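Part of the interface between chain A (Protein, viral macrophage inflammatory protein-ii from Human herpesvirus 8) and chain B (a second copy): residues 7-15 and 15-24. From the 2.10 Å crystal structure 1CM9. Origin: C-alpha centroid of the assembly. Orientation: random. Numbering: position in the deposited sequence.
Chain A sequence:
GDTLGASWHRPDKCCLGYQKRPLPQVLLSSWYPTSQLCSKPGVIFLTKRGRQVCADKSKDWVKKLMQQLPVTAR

Chain A 7-15: SWHRPDKCC
Chain B, residues 15-24: CLGYQKRPLP

The two stretches, from two copies of viral macrophage inflammatory protein-ii, bury 416 Å² between them without a direct hydrogen bond among the modelled atoms. The chain A stretch is loop or turn before a short strand that runs through A:Lys13 (phi/psi -85°/123°); the chain B stretch has no regular helix or strand. The nearest CA atoms across the contact, those of A:His9 and B:Gln19, lie 6.5 Å apart, and the two stretches run roughly antiparallel, A:Cys14 lying by B:Leu16 and A:Ser7 by B:Gln19.

Polar packing centres on A:His9 (phi/psi -140°/19°; chi1 t, chi2 82°), whose CA-to-CB bond points toward chain B. Its NE2 approaches B:Tyr18 O to 2.6 Å and B:Tyr18 N to 2.9 Å, but the angles are poor for hydrogen bonding. B:Tyr18 O and B:Gln19 N lie over one ring face, whereas B:Gly17 C sits at the edge, 3.0 Å from A:His9 NE2. At B:Gly17 (-136°/153°), an ideal CB would clash with that nitrogen at 2.6 Å. B:Gln19 (chi1 t, chi2 p, chi3 45°) brings OE1 to 3.2 Å from CB of the poorly ordered A:Ser7.

Apolar contact gathers at B:Leu16 (-104°/-18°; chi1 m, chi2 33°): CD1 lies 3.9 Å from A:Cys14 SG. B:Leu16 CD2 also packs 3.4 Å from A:Asp12 CB, beyond which that side chain is not modelled.

One water bridges the backbones, donating to A:Arg10 O at 2.7 Å and accepting from B:Gly17 N at 3.3 Å.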

# COMPACT_ATOMS: atom_id res chain seq x y z
N SER A 7 10.34 -3.27 -13.28
CA SER A 7 9.17 -4.08 -13.71
C SER A 7 7.90 -3.64 -12.99
O SER A 7 7.45 -4.29 -12.04
CB SER A 7 9.44 -5.55 -13.44
N TRP A 8 7.32 -2.54 -13.45
CA TRP A 8 6.11 -1.97 -12.86
C TRP A 8 5.06 -2.98 -12.41
O TRP A 8 4.20 -3.39 -13.19
CB TRP A 8 5.49 -0.97 -13.82
N HIS A 9 5.15 -3.38 -11.14
CA HIS A 9 4.21 -4.31 -10.53
C HIS A 9 3.98 -3.75 -9.14
O HIS A 9 3.53 -4.45 -8.23
CB HIS A 9 4.82 -5.71 -10.43
CG HIS A 9 3.81 -6.80 -10.51
ND1 HIS A 9 3.31 -7.27 -11.71
CD2 HIS A 9 3.16 -7.50 -9.55
CE1 HIS A 9 2.40 -8.20 -11.48
NE2 HIS A 9 2.29 -8.36 -10.17
N ARG A 10 4.31 -2.47 -9.01
CA ARG A 10 4.21 -1.68 -7.80
C ARG A 10 3.25 -2.16 -6.72
O ARG A 10 2.18 -2.69 -7.03
CB ARG A 10 3.88 -0.23 -8.16
N PRO A 11 3.62 -1.98 -5.45
CA PRO A 11 2.80 -2.38 -4.30
C PRO A 11 1.60 -1.44 -4.19
O PRO A 11 1.68 -0.29 -4.61
CB PRO A 11 3.75 -2.24 -3.13
CG PRO A 11 4.62 -1.10 -3.55
CD PRO A 11 4.91 -1.44 -4.99
N ASP A 12 0.51 -1.93 -3.62
CA ASP A 12 -0.70 -1.13 -3.47
C ASP A 12 -0.94 -0.63 -2.05
O ASP A 12 -0.45 -1.21 -1.08
CB ASP A 12 -1.91 -1.93 -3.96
N LYS A 13 -1.70 0.45 -1.94
CA LYS A 13 -2.04 1.03 -0.65
C LYS A 13 -3.27 0.30 -0.11
O LYS A 13 -4.31 0.24 -0.76
CB LYS A 13 -2.36 2.53 -0.80
CG LYS A 13 -1.16 3.41 -1.10
CD LYS A 13 -0.15 3.39 0.04
CE LYS A 13 1.01 4.34 -0.21
NZ LYS A 13 0.54 5.74 -0.40
N CYS A 14 -3.13 -0.28 1.07
CA CYS A 14 -4.24 -0.99 1.69
C CYS A 14 -4.43 -0.49 3.11
O CYS A 14 -3.50 0.04 3.72
CB CYS A 14 -3.97 -2.50 1.72
SG CYS A 14 -4.08 -3.41 0.14
N CYS A 15 -5.63 -0.67 3.64
CA CYS A 15 -5.94 -0.24 4.99
C CYS A 15 -5.94 -1.38 6.00
O CYS A 15 -6.86 -2.20 6.03
CB CYS A 15 -7.30 0.46 5.01
SG CYS A 15 -7.29 2.09 4.19
N CYS B 15 1.36 -6.20 -1.19
CA CYS B 15 1.54 -6.76 -2.52
C CYS B 15 0.26 -7.50 -2.91
O CYS B 15 -0.15 -8.45 -2.26
CB CYS B 15 2.74 -7.70 -2.55
SG CYS B 15 4.34 -6.82 -2.47
N LEU B 16 -0.36 -7.02 -3.98
CA LEU B 16 -1.59 -7.61 -4.50
C LEU B 16 -1.24 -8.41 -5.74
O LEU B 16 -2.00 -9.28 -6.18
CB LEU B 16 -2.60 -6.50 -4.83
CG LEU B 16 -3.52 -6.02 -3.70
CD1 LEU B 16 -2.83 -6.07 -2.36
CD2 LEU B 16 -3.98 -4.61 -4.03
N GLY B 17 -0.07 -8.11 -6.29
CA GLY B 17 0.42 -8.81 -7.47
C GLY B 17 1.88 -9.13 -7.28
O GLY B 17 2.58 -8.42 -6.54
N TYR B 18 2.36 -10.18 -7.93
CA TYR B 18 3.76 -10.58 -7.80
C TYR B 18 4.55 -10.44 -9.10
O TYR B 18 3.99 -10.37 -10.19
CB TYR B 18 3.87 -12.03 -7.34
CG TYR B 18 3.34 -12.31 -5.95
CD1 TYR B 18 3.75 -11.55 -4.85
CD2 TYR B 18 2.50 -13.40 -5.71
CE1 TYR B 18 3.33 -11.86 -3.56
CE2 TYR B 18 2.08 -13.72 -4.42
CZ TYR B 18 2.50 -12.95 -3.35
OH TYR B 18 2.13 -13.30 -2.07
N GLN B 19 5.87 -10.39 -8.96
CA GLN B 19 6.76 -10.32 -10.11
C GLN B 19 6.98 -11.78 -10.44
O GLN B 19 7.51 -12.53 -9.62
CB GLN B 19 8.08 -9.65 -9.72
CG GLN B 19 9.07 -9.52 -10.86
CD GLN B 19 8.47 -8.86 -12.07
OE1 GLN B 19 7.77 -7.85 -11.96
NE2 GLN B 19 8.73 -9.43 -13.24
N LYS B 20 6.55 -12.20 -11.63
CA LYS B 20 6.67 -13.59 -12.06
C LYS B 20 8.09 -14.01 -12.41
O LYS B 20 8.64 -14.94 -11.82
CB LYS B 20 5.74 -13.85 -13.24
N ARG B 21 8.68 -13.33 -13.39
CA ARG B 21 10.04 -13.63 -13.83
C ARG B 21 11.06 -13.14 -12.84
O ARG B 21 10.97 -12.02 -12.36
CB ARG B 21 10.29 -13.00 -15.21
N PRO B 22 12.06 -13.97 -12.51
CA PRO B 22 13.11 -13.60 -11.56
C PRO B 22 13.80 -12.31 -11.98
O PRO B 22 13.98 -12.04 -13.16
CB PRO B 22 14.05 -14.80 -11.61
CG PRO B 22 13.12 -15.93 -11.86
CD PRO B 22 12.22 -15.37 -12.93
N LEU B 23 14.18 -11.50 -11.00
CA LEU B 23 14.84 -10.24 -11.27
C LEU B 23 16.35 -10.35 -11.09
O LEU B 23 16.84 -10.92 -10.12
CB LEU B 23 14.31 -9.15 -10.34
CG LEU B 23 12.81 -8.85 -10.39
CD1 LEU B 23 12.40 -8.01 -9.18
CD2 LEU B 23 12.49 -8.12 -11.68
N PRO B 24 17.12 -9.83 -12.06
CA PRO B 24 18.58 -9.88 -11.95
C PRO B 24 19.03 -8.99 -10.80
O PRO B 24 18.72 -7.80 -10.75
CB PRO B 24 19.04 -9.36 -13.32
CG PRO B 24 17.91 -8.49 -13.76
CD PRO B 24 16.70 -9.32 -13.37
O HOH W 1 1.18 -5.11 -6.23